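Local coordinates for p800 reaction center core protein (Heliobacterium modesticaldum, PDB 5V8K) that forms the homodimeric core of a photosynthetic reaction center, holding bacteriochlorophylls and related pigments in the membrane and binding a [4Fe-4S] cluster, at residues A533-F536 with S537-Q541; D476-Q479 with A480-T484. All coordinates share one frame; numbering follows the deposited sequence.

Contact 1. Residues A533-F536 with S537-Q541; sequences AFTF and SMLFQ. With AOH (8(1)-OH-Chlorophyll aF), chain E.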
# COMPACT_ATOMS: atom_id res chain seq x y z
N ALA A 533 -2.05 5.89 -2.22
CA ALA A 533 -0.62 5.85 -2.45
C ALA A 533 0.03 7.17 -2.09
O ALA A 533 1.09 7.22 -1.44
CB ALA A 533 -0.35 5.50 -3.91
N PHE A 534 -0.59 8.26 -2.48
CA PHE A 534 -0.01 9.57 -2.25
C PHE A 534 0.11 9.89 -0.76
O PHE A 534 1.04 10.60 -0.36
CB PHE A 534 -0.82 10.62 -3.02
CG PHE A 534 -0.10 11.93 -3.18
CD1 PHE A 534 0.76 12.15 -4.24
CD2 PHE A 534 -0.27 12.92 -2.24
CE1 PHE A 534 1.47 13.37 -4.33
CE2 PHE A 534 0.41 14.12 -2.35
CZ PHE A 534 1.28 14.32 -3.41
N THR A 535 -0.80 9.35 0.07
CA THR A 535 -0.68 9.60 1.50
C THR A 535 0.65 9.11 2.05
O THR A 535 1.10 9.61 3.09
CB THR A 535 -1.80 9.00 2.32
OG1 THR A 535 -1.72 7.56 2.36
CG2 THR A 535 -3.12 9.44 1.80
N PHE A 536 1.28 8.12 1.41
CA PHE A 536 2.59 7.67 1.88
C PHE A 536 3.57 8.83 1.92
O PHE A 536 4.44 8.88 2.80
CB PHE A 536 3.20 6.58 0.98
CG PHE A 536 2.42 5.29 0.87
CD1 PHE A 536 1.20 5.12 1.45
CD2 PHE A 536 2.95 4.23 0.12
CE1 PHE A 536 0.49 3.93 1.30
CE2 PHE A 536 2.27 3.02 -0.03
CZ PHE A 536 1.02 2.88 0.55
N SER A 537 3.50 9.72 0.92
CA SER A 537 4.40 10.86 0.83
C SER A 537 4.22 11.81 2.02
O SER A 537 5.15 12.53 2.38
CB SER A 537 4.19 11.59 -0.52
OG SER A 537 3.05 12.45 -0.58
N MET A 538 3.08 11.76 2.68
CA MET A 538 2.80 12.55 3.87
C MET A 538 3.02 11.78 5.17
O MET A 538 3.18 12.40 6.22
CB MET A 538 1.33 13.01 3.88
CG MET A 538 0.93 13.98 2.78
SD MET A 538 -0.88 14.09 2.64
CE MET A 538 -1.25 14.10 4.33
N LEU A 539 2.92 10.44 5.15
CA LEU A 539 3.02 9.66 6.36
C LEU A 539 4.41 9.07 6.58
O LEU A 539 4.78 8.81 7.73
CB LEU A 539 1.98 8.54 6.37
CG LEU A 539 0.54 9.03 6.36
CD1 LEU A 539 -0.44 7.99 5.98
CD2 LEU A 539 0.15 9.54 7.72
N PHE A 540 5.20 8.84 5.52
CA PHE A 540 6.56 8.37 5.69
C PHE A 540 7.43 9.43 6.37
O PHE A 540 7.12 10.63 6.38
CB PHE A 540 7.20 8.02 4.34
CG PHE A 540 6.82 6.67 3.78
CD1 PHE A 540 5.62 6.08 4.11
CD2 PHE A 540 7.66 6.02 2.91
CE1 PHE A 540 5.26 4.87 3.57
CE2 PHE A 540 7.31 4.83 2.33
CZ PHE A 540 6.12 4.22 2.67
N GLN A 541 8.54 8.95 6.94
CA GLN A 541 9.59 9.78 7.53
C GLN A 541 10.36 10.57 6.47
O GLN A 541 11.54 10.31 6.24
CB GLN A 541 10.58 8.91 8.32
CG GLN A 541 10.04 8.33 9.58
CD GLN A 541 10.90 7.20 10.09
OE1 GLN A 541 12.11 7.29 10.02
NE2 GLN A 541 10.28 6.14 10.60
C1 AOH E . 7.54 16.35 -11.18
C2 AOH E . 6.16 15.84 -10.89
C3 AOH E . 5.70 14.67 -11.32
C4 AOH E . 6.53 13.77 -12.15
C5 AOH E . 4.28 14.31 -11.00
C6 AOH E . 3.34 14.67 -12.15
C7 AOH E . 2.04 13.97 -11.82
C8 AOH E . 0.98 14.05 -12.61
C9 AOH E . 1.06 14.90 -13.84
C10 AOH E . -0.31 13.39 -12.18
C11 AOH E . -0.55 11.92 -12.42
C15 AOH E . -1.98 9.38 -12.85
C14 AOH E . -4.08 10.37 -11.71
C13 AOH E . -2.66 10.54 -12.18
C12 AOH E . -1.99 11.69 -11.99
NB AOH E . 4.75 11.40 -5.54
ND AOH E . 7.66 12.50 -2.93
C1A AOH E . 7.56 14.57 -5.19
C1B AOH E . 4.31 12.08 -6.62
C1C AOH E . 5.04 9.31 -3.38
C1D AOH E . 8.12 11.90 -1.82
C2A AOH E . 7.77 15.53 -6.33
C2B AOH E . 3.21 11.46 -7.22
C2C AOH E . 5.20 8.24 -2.51
C2D AOH E . 9.15 12.63 -1.25
C3A AOH E . 6.45 15.25 -7.06
C3B AOH E . 3.01 10.31 -6.47
C3C AOH E . 6.18 8.61 -1.62
C3D AOH E . 9.32 13.74 -2.08
C4A AOH E . 5.90 13.98 -6.45
C4B AOH E . 3.99 10.29 -5.47
C4C AOH E . 6.55 9.90 -2.04
C4D AOH E . 8.42 13.62 -3.14
CAA AOH E . 9.05 15.23 -7.09
CAB AOH E . 1.89 9.45 -6.81
CAC AOH E . 6.71 7.75 -0.56
CAD AOH E . 10.20 14.88 -2.45
CBA AOH E . 9.45 16.41 -7.97
CBB AOH E . 1.33 8.54 -6.07
CBC AOH E . 6.77 8.39 0.79
CBD AOH E . 9.65 15.52 -3.69
CED AOH E . 7.66 18.65 -2.63
CGA AOH E . 9.16 16.21 -9.42
CGD AOH E . 9.27 16.95 -3.41
CHA AOH E . 8.51 14.67 -4.06
CHB AOH E . 4.90 13.36 -7.08
CHC AOH E . 4.07 9.24 -4.46
CHD AOH E . 7.59 10.62 -1.32
CMA AOH E . 5.44 16.37 -6.91
CMB AOH E . 2.40 11.91 -8.41
CMC AOH E . 4.47 6.92 -2.54
CMD AOH E . 9.85 12.25 0.02
NA AOH E . 6.56 13.70 -5.32
NC AOH E . 5.84 10.34 -3.08
O1 AOH E . 8.05 7.31 -0.89
O1A AOH E . 9.43 15.17 -10.00
O1D AOH E . 9.98 17.88 -3.74
O2A AOH E . 8.04 16.87 -9.95
O2D AOH E . 8.02 17.26 -2.76
OBD AOH E . 11.00 15.36 -1.57
MG AOH E . 6.06 12.12 -4.13
O HOH W 1 4.46 13.32 -2.85

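Contact 2. Residues D476-Q479 with A480-T484; sequences DIYQ and AALAT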
# COMPACT_ATOMS: atom_id res chain seq x y z
N ASP A 476 -16.81 -30.62 0.82
CA ASP A 476 -17.78 -31.11 1.80
C ASP A 476 -17.91 -30.16 2.98
O ASP A 476 -19.00 -29.99 3.53
CB ASP A 476 -17.38 -32.52 2.27
CG ASP A 476 -15.93 -32.60 2.79
OD1 ASP A 476 -15.02 -31.88 2.28
OD2 ASP A 476 -15.67 -33.41 3.72
N ILE A 477 -16.80 -29.52 3.38
CA ILE A 477 -16.82 -28.63 4.53
C ILE A 477 -17.58 -27.36 4.18
O ILE A 477 -18.38 -26.84 4.98
CB ILE A 477 -15.38 -28.32 4.97
CG1 ILE A 477 -14.73 -29.57 5.55
CG2 ILE A 477 -15.34 -27.19 5.99
CD1 ILE A 477 -13.19 -29.48 5.66
N TYR A 478 -17.34 -26.83 2.99
CA TYR A 478 -18.11 -25.70 2.49
C TYR A 478 -19.61 -26.02 2.43
O TYR A 478 -20.43 -25.23 2.90
CB TYR A 478 -17.60 -25.29 1.11
CG TYR A 478 -18.52 -24.31 0.46
CD1 TYR A 478 -18.73 -23.06 1.01
CD2 TYR A 478 -19.22 -24.66 -0.66
CE1 TYR A 478 -19.63 -22.16 0.41
CE2 TYR A 478 -20.08 -23.78 -1.27
CZ TYR A 478 -20.28 -22.53 -0.73
OH TYR A 478 -21.17 -21.66 -1.32
N GLN A 479 -19.98 -27.18 1.88
CA GLN A 479 -21.39 -27.51 1.69
C GLN A 479 -22.11 -27.67 3.02
O GLN A 479 -23.26 -27.25 3.16
CB GLN A 479 -21.55 -28.78 0.85
CG GLN A 479 -21.05 -28.66 -0.58
CD GLN A 479 -21.89 -27.72 -1.42
OE1 GLN A 479 -23.08 -27.52 -1.14
NE2 GLN A 479 -21.29 -27.14 -2.46
N ALA A 480 -21.47 -28.29 4.00
CA ALA A 480 -22.10 -28.40 5.31
C ALA A 480 -22.29 -27.02 5.93
O ALA A 480 -23.32 -26.75 6.55
CB ALA A 480 -21.27 -29.30 6.24
N ALA A 481 -21.29 -26.15 5.76
CA ALA A 481 -21.38 -24.79 6.28
C ALA A 481 -22.50 -24.00 5.59
O ALA A 481 -23.20 -23.21 6.22
CB ALA A 481 -20.04 -24.09 6.09
N LEU A 482 -22.66 -24.23 4.29
CA LEU A 482 -23.71 -23.55 3.54
C LEU A 482 -25.09 -23.98 4.02
O LEU A 482 -25.99 -23.16 4.13
CB LEU A 482 -23.54 -23.85 2.06
CG LEU A 482 -24.63 -23.32 1.11
CD1 LEU A 482 -24.63 -21.82 1.09
CD2 LEU A 482 -24.38 -23.84 -0.24
N ALA A 483 -25.29 -25.27 4.31
CA ALA A 483 -26.59 -25.74 4.78
C ALA A 483 -26.98 -25.06 6.09
O ALA A 483 -28.08 -24.50 6.22
CB ALA A 483 -26.58 -27.26 4.94
N THR A 484 -26.08 -25.06 7.09
CA THR A 484 -26.44 -24.48 8.38
C THR A 484 -26.41 -22.96 8.37
O THR A 484 -27.07 -22.32 9.19
CB THR A 484 -25.52 -25.04 9.47
OG1 THR A 484 -24.17 -24.75 9.15
CG2 THR A 484 -25.64 -26.51 9.54

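Contact 1. Residues A533-F536 with S537-Q541
The carbonyl oxygen F534 O is gripped twice by S537, through the main chain and the side chain, near the C-terminal end of helix 520-539, predicted to span the membrane. S537 OG lies 2.7 Å from F534 O, in the carbonyl plane, whereas S537 N reaches the same oxygen from well above that plane. The hydroxyl gets there because chi1 of 79° sets OG between the backbone N and the carbonyl carbon, and it also sits over one face of the F534 ring. The next carbonyl along, T535 O, accepts from both M538 N and L539 N, so i-to-i+3 bonding mixes with the alpha pattern before F540 leaves helical geometry. F540 N still closes on F536 O, at 2.8 Å and with an N-H...O angle of 165°.

The rings of F536 and F540 run nearly parallel, planes at 7°, but slide past each other; what lies over the F540 face is F536 CB, a CH-pi contact. Were F540 an alanine, F536 CB would probably lose this aromatic cover and a gap would open beside the chlorophyll's CBC. F536 also meets F536 of the second subunit edge-to-face. The 8(1)-OH-chlorophyll aF packs against this end of the helix, with S537 CB 3.3 Å from its C4C. Its magnesium is held at 2.4 Å by water 1, whose oxygen lies 2.8 Å from S537 OG.

Contact 2. Residues D476-Q479 with A480-T484
A480 donates its N to D476 O at 3.0 Å, with an N-H...O angle of 162°, the first of four i-to-i+4 bonds that join 476-479 to 480-484 in a regular alpha-helix. The segment belongs to helix 475-488, at the surface of the protein and away from its annotated sites. A480 CB rests against the same carbonyl oxygen, 3.6 Å from D476 O.

A481 repeats the bond one residue on, from its N to I477 O. Its methyl is the buried one of the set: A481 CB lies 3.4 Å from both I477 O and Y478 O, and beyond the helix it packs on W463 and S375.

L482 carries the side-chain part of the contact. Its N bonds to Y478 O at 2.8 Å, nearly along the C=O axis, while L482 CB stands over one face of the Y478 ring. The tyrosine ring is brought forward over the next turn because CG is anti to the backbone N (chi1 169°), and the two side chains then cross obliquely. The methyl L482 CD2 touches two polar ends at equal range, 4.0 Å from Y478 OH and 4.0 Å from Q479 OE1. The glutamine comes alongside the leucine through a chain bent at chi2. Y478 OH is hydrogen-bonded to L497 O, which pins the far end of the ring.

A483 N makes the last of the bonds between the segments, to Q479 O at 3.1 Å. The helix runs on: T484 N bonds to A480 O in the same way, and T484 OG1 is hydrogen-bonded to K373 O.

All four hydrogen bonds joining 476-479 to 480-484 are therefore main-chain to main-chain, while the side chains add van der Waals contact: cohesion comes from the helix itself, and the hydroxyls of Y478 and T484 tie it to neighbouring parts of the fold.

How the contacts relate
Both contacts are local, each made within one helix of the same chain, and they present the same kind of contact in two settings. Contact 2 comes first in sequence, on helix 475-488; helix 502-513 follows, and contact 1 lies near the end of helix 520-539. Their centres are 44 Å apart and their nearest atoms about 32 Å, so neither touches the other. All four segments fall in the region related to photosystem I PsaA/PsaB. Contact 1, buried close to the iron-sulfur cluster, joins pigment to the dimer interface, whereas contact 2 belongs to a surface helix held by its own main-chain bonds and by nearby loops, with no other protein chain touching it.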